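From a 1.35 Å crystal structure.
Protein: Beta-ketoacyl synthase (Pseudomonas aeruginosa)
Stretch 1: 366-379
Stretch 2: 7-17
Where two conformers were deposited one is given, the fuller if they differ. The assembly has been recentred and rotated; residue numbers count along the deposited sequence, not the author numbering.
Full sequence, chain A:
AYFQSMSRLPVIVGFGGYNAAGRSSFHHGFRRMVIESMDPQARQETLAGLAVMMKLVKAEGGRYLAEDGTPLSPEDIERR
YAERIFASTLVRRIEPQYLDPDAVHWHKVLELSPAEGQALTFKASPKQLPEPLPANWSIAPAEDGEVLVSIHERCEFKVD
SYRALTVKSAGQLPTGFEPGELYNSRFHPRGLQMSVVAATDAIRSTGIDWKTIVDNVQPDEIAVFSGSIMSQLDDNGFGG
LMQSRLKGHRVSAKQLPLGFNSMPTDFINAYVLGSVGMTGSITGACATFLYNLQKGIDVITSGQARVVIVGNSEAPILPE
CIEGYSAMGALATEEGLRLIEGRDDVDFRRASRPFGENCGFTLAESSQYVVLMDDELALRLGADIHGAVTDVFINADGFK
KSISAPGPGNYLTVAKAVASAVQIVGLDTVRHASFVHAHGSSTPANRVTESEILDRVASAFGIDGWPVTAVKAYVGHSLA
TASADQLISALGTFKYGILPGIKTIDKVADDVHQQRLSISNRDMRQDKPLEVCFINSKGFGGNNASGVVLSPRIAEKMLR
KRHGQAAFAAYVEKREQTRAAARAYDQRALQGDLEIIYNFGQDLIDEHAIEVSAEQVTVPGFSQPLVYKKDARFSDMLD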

# COMPACT_ATOMS: atom_id res chain seq x y z
N SER A 366 13.95 -7.19 -6.27
CA SER A 366 13.99 -8.36 -5.40
C SER A 366 12.60 -8.79 -5.05
O SER A 366 11.72 -7.95 -4.86
CB SER A 366 14.71 -8.04 -4.10
OG SER A 366 14.84 -9.20 -3.29
N SER A 367 12.40 -10.10 -4.95
CA SER A 367 11.20 -10.63 -4.32
C SER A 367 11.64 -11.69 -3.35
O SER A 367 12.40 -12.59 -3.71
CB SER A 367 10.19 -11.20 -5.31
OG SER A 367 9.03 -11.64 -4.61
N GLN A 368 11.15 -11.60 -2.12
CA GLN A 368 11.58 -12.45 -1.01
C GLN A 368 10.38 -12.78 -0.15
O GLN A 368 9.55 -11.90 0.08
CB GLN A 368 12.59 -11.71 -0.14
CG GLN A 368 13.85 -11.24 -0.82
CD GLN A 368 14.88 -12.32 -0.95
OE1 GLN A 368 14.56 -13.48 -1.20
NE2 GLN A 368 16.15 -11.95 -0.80
N TYR A 369 10.32 -14.00 0.35
CA TYR A 369 9.29 -14.44 1.29
C TYR A 369 9.88 -15.26 2.43
O TYR A 369 10.81 -16.04 2.23
CB TYR A 369 8.19 -15.25 0.58
CG TYR A 369 7.41 -14.36 -0.31
CD1 TYR A 369 6.44 -13.53 0.22
CD2 TYR A 369 7.69 -14.27 -1.67
CE1 TYR A 369 5.76 -12.64 -0.57
CE2 TYR A 369 7.02 -13.40 -2.47
CZ TYR A 369 6.06 -12.58 -1.92
OH TYR A 369 5.38 -11.67 -2.70
N VAL A 370 9.32 -15.08 3.62
CA VAL A 370 9.55 -16.02 4.71
C VAL A 370 8.23 -16.67 5.05
O VAL A 370 7.15 -16.06 4.90
CB VAL A 370 10.16 -15.37 5.99
CG1 VAL A 370 11.58 -14.83 5.70
CG2 VAL A 370 9.24 -14.28 6.55
N VAL A 371 8.30 -17.91 5.51
CA VAL A 371 7.13 -18.65 5.97
C VAL A 371 7.24 -18.76 7.47
O VAL A 371 8.21 -19.31 7.97
CB VAL A 371 7.04 -20.05 5.34
CG1 VAL A 371 5.74 -20.73 5.74
CG2 VAL A 371 7.17 -19.98 3.84
N LEU A 372 6.27 -18.21 8.19
CA LEU A 372 6.22 -18.27 9.64
C LEU A 372 5.15 -19.25 10.08
O LEU A 372 4.08 -19.36 9.46
CB LEU A 372 5.87 -16.90 10.24
CG LEU A 372 6.71 -15.72 9.77
CD1 LEU A 372 6.23 -14.43 10.43
CD2 LEU A 372 8.20 -15.98 10.06
N MET A 373 5.43 -19.94 11.18
CA MET A 373 4.40 -20.70 11.88
C MET A 373 4.49 -20.41 13.35
O MET A 373 5.54 -20.07 13.84
CB MET A 373 4.59 -22.20 11.69
CG MET A 373 4.33 -22.71 10.31
SD MET A 373 4.56 -24.50 10.22
CE MET A 373 4.07 -24.74 8.50
N ASP A 374 3.38 -20.57 14.06
CA ASP A 374 3.48 -20.61 15.51
C ASP A 374 4.27 -21.85 15.95
O ASP A 374 4.35 -22.86 15.25
CB ASP A 374 2.11 -20.57 16.19
CG ASP A 374 1.30 -21.83 15.98
OD1 ASP A 374 1.43 -22.79 16.78
OD2 ASP A 374 0.52 -21.84 15.01
N ASP A 375 4.87 -21.76 17.13
CA ASP A 375 5.74 -22.80 17.63
C ASP A 375 5.05 -24.15 17.81
O ASP A 375 5.66 -25.19 17.60
CB ASP A 375 6.40 -22.38 18.94
CG ASP A 375 5.42 -22.07 20.06
OD1 ASP A 375 4.61 -21.14 19.90
OD2 ASP A 375 5.50 -22.70 21.13
N GLU A 376 3.79 -24.13 18.21
CA GLU A 376 3.08 -25.38 18.45
C GLU A 376 2.84 -26.12 17.14
O GLU A 376 3.05 -27.34 17.05
CB GLU A 376 1.78 -25.07 19.17
CG GLU A 376 0.99 -26.28 19.60
CD GLU A 376 -0.18 -25.89 20.47
OE1 GLU A 376 -1.20 -25.42 19.92
OE2 GLU A 376 -0.07 -26.03 21.70
N LEU A 377 2.40 -25.40 16.11
CA LEU A 377 2.18 -26.02 14.81
C LEU A 377 3.51 -26.51 14.22
O LEU A 377 3.57 -27.59 13.63
CB LEU A 377 1.50 -25.02 13.85
CG LEU A 377 1.20 -25.57 12.46
CD1 LEU A 377 0.18 -26.71 12.53
CD2 LEU A 377 0.76 -24.47 11.52
N ALA A 378 4.57 -25.71 14.34
CA ALA A 378 5.88 -26.12 13.84
C ALA A 378 6.31 -27.44 14.49
O ALA A 378 6.78 -28.35 13.83
CB ALA A 378 6.91 -25.04 14.09
N LEU A 379 6.10 -27.52 15.79
CA LEU A 379 6.44 -28.71 16.57
C LEU A 379 5.66 -29.92 16.04
O LEU A 379 6.22 -30.99 15.80
CB LEU A 379 6.10 -28.47 18.05
CG LEU A 379 6.67 -29.46 19.07
CD1 LEU A 379 8.14 -29.12 19.39
CD2 LEU A 379 5.81 -29.49 20.34
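Stretch 2 (7-17) SRLPVIVGFGG

Stretch 2 lies alongside stretch 1 as an antiparallel strand. Stretch 2 begins as loop and leads into a strand that reaches Gly17 and continues beyond it; the strand is extended except at Val13, where it bulges. The N-to-C directions of the two strands make an angle of 167°, and their axes approach to 4.5 Å. Gly17 sits opposite Gln368, Phe15 opposite Val370, Ile12 opposite Leu372. The two stretches bury 853 Å² between them.

Backbone bonds pair the edges. Tyr369 and Gly16 satisfy each other: Tyr369 N donates to Gly16 O at 2.9 Å, and Gly16 N donates to Tyr369 O at 3.0 Å. Met373 and Val11 do the same, with Met373 N to Val11 O and Val11 N to Met373 O both at 2.9 Å. Between these pairs the register shifts by one residue, a beta bulge. Val371 therefore bonds two residues: its N donates to Gly14 O at 2.9 Å, and its O accepts from Val13 N at 2.8 Å. Val13, with phi/psi of -105/-5, departs from the extended conformation here.

Several carbonyls also receive CA-H contacts. Leu372 CA lies 3.2 Å from Val11 O, and Phe15 CA lies 3.3 Å from Tyr369 O. Gly17 CA comes to 3.1 Å from Ser367 O. A CB on Gly17 would clash with Ser367 O and Gln368 OE1, and its backbone angles by themselves call for glycine. Gln368 OE1 and Gly16 O, 3.4 Å apart, are two acceptors and do not bond; OE1 is satisfied elsewhere in the structure.

At the start of the helix, side chains take over. Asp375 OD1 accepts from Leu9 N at 2.9 Å, while its OD2 is bonded elsewhere in the structure. Asp374 is the N-cap: its OD1 accepts from Leu377 N at 2.9 Å. The same OD1 forms a long salt bridge to Arg8 NE at 3.9 Å. This oxygen is well out of the guanidinium plane, so only charge is involved and no N-H points at it. Asp374 OD2 lies over one face of the guanidinium. Glu376 OE1 is 4.2 Å from Arg8 NH2, beyond a salt bridge. A water links them, donating to Glu376 OE1 at 2.6 Å and accepting from Arg8 NH2 at 3.0 Å.

Apolar contacts fill both sheet faces. On the face of Val370 and Leu372, Leu372 CD2 meets Ile12 CG1 at 3.7 Å, and Val370 CG1 is 4.1 Å from Phe15 CB. Val13 CG2 touches Val371 CG1 at 3.7 Å and Met373 CG at 3.9 Å. From the helix, Ala378 CB packs 3.7 Å from Val11 CG2.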

# COMPACT_ATOMS: atom_id res chain seq x y z
N SER A 7 2.24 -16.34 24.94
CA SER A 7 1.88 -16.32 23.52
C SER A 7 2.69 -17.27 22.62
O SER A 7 3.80 -17.68 22.93
CB SER A 7 2.03 -14.90 22.96
OG SER A 7 1.11 -14.02 23.58
N ARG A 8 2.09 -17.59 21.48
CA ARG A 8 2.77 -18.32 20.43
C ARG A 8 3.97 -17.54 19.93
O ARG A 8 3.91 -16.33 19.74
CB ARG A 8 1.80 -18.59 19.28
CG ARG A 8 0.80 -19.69 19.62
CD ARG A 8 -0.27 -19.84 18.57
NE ARG A 8 -1.26 -20.86 18.93
CZ ARG A 8 -2.45 -20.99 18.35
NH1 ARG A 8 -2.86 -20.11 17.44
NH2 ARG A 8 -3.26 -21.97 18.72
N LEU A 9 5.06 -18.27 19.69
CA LEU A 9 6.32 -17.71 19.15
C LEU A 9 6.37 -17.88 17.64
O LEU A 9 6.21 -18.98 17.15
CB LEU A 9 7.53 -18.45 19.74
CG LEU A 9 8.92 -18.00 19.26
CD1 LEU A 9 9.24 -16.60 19.76
CD2 LEU A 9 10.01 -18.98 19.70
N PRO A 10 6.58 -16.78 16.89
CA PRO A 10 6.71 -16.94 15.44
C PRO A 10 8.07 -17.53 15.03
O PRO A 10 9.12 -16.92 15.29
CB PRO A 10 6.59 -15.49 14.92
CG PRO A 10 5.91 -14.74 16.03
CD PRO A 10 6.48 -15.36 17.26
N VAL A 11 8.04 -18.69 14.41
CA VAL A 11 9.28 -19.31 13.95
C VAL A 11 9.30 -19.33 12.42
O VAL A 11 8.27 -19.48 11.77
CB VAL A 11 9.50 -20.72 14.54
CG1 VAL A 11 9.64 -20.63 16.04
CG2 VAL A 11 8.42 -21.68 14.17
N ILE A 12 10.50 -19.14 11.87
CA ILE A 12 10.72 -19.13 10.43
C ILE A 12 10.95 -20.56 9.97
O ILE A 12 11.97 -21.16 10.32
CB ILE A 12 11.93 -18.25 10.04
CG1 ILE A 12 11.77 -16.81 10.55
CG2 ILE A 12 12.12 -18.29 8.51
CD1 ILE A 12 13.04 -16.01 10.47
N VAL A 13 10.00 -21.12 9.23
CA VAL A 13 10.06 -22.51 8.81
C VAL A 13 10.44 -22.68 7.34
O VAL A 13 10.66 -23.80 6.87
CB VAL A 13 8.74 -23.27 9.10
CG1 VAL A 13 8.37 -23.15 10.59
CG2 VAL A 13 7.60 -22.78 8.21
N GLY A 14 10.55 -21.57 6.61
CA GLY A 14 10.95 -21.60 5.22
C GLY A 14 11.27 -20.20 4.76
O GLY A 14 10.86 -19.23 5.40
N PHE A 15 12.00 -20.08 3.66
CA PHE A 15 12.32 -18.79 3.08
C PHE A 15 12.81 -18.98 1.67
O PHE A 15 13.41 -20.02 1.35
CB PHE A 15 13.35 -18.03 3.94
CG PHE A 15 14.69 -18.70 4.04
CD1 PHE A 15 14.94 -19.64 5.01
CD2 PHE A 15 15.72 -18.36 3.17
CE1 PHE A 15 16.18 -20.25 5.09
CE2 PHE A 15 16.95 -18.95 3.25
CZ PHE A 15 17.18 -19.92 4.20
N GLY A 16 12.53 -18.01 0.81
CA GLY A 16 12.97 -18.13 -0.56
C GLY A 16 12.76 -16.86 -1.32
O GLY A 16 12.16 -15.92 -0.79
N GLY A 17 13.22 -16.84 -2.57
CA GLY A 17 13.09 -15.64 -3.38
C GLY A 17 14.30 -15.44 -4.26
O GLY A 17 15.16 -16.32 -4.36
O HOH W 1 -3.17 -24.02 20.85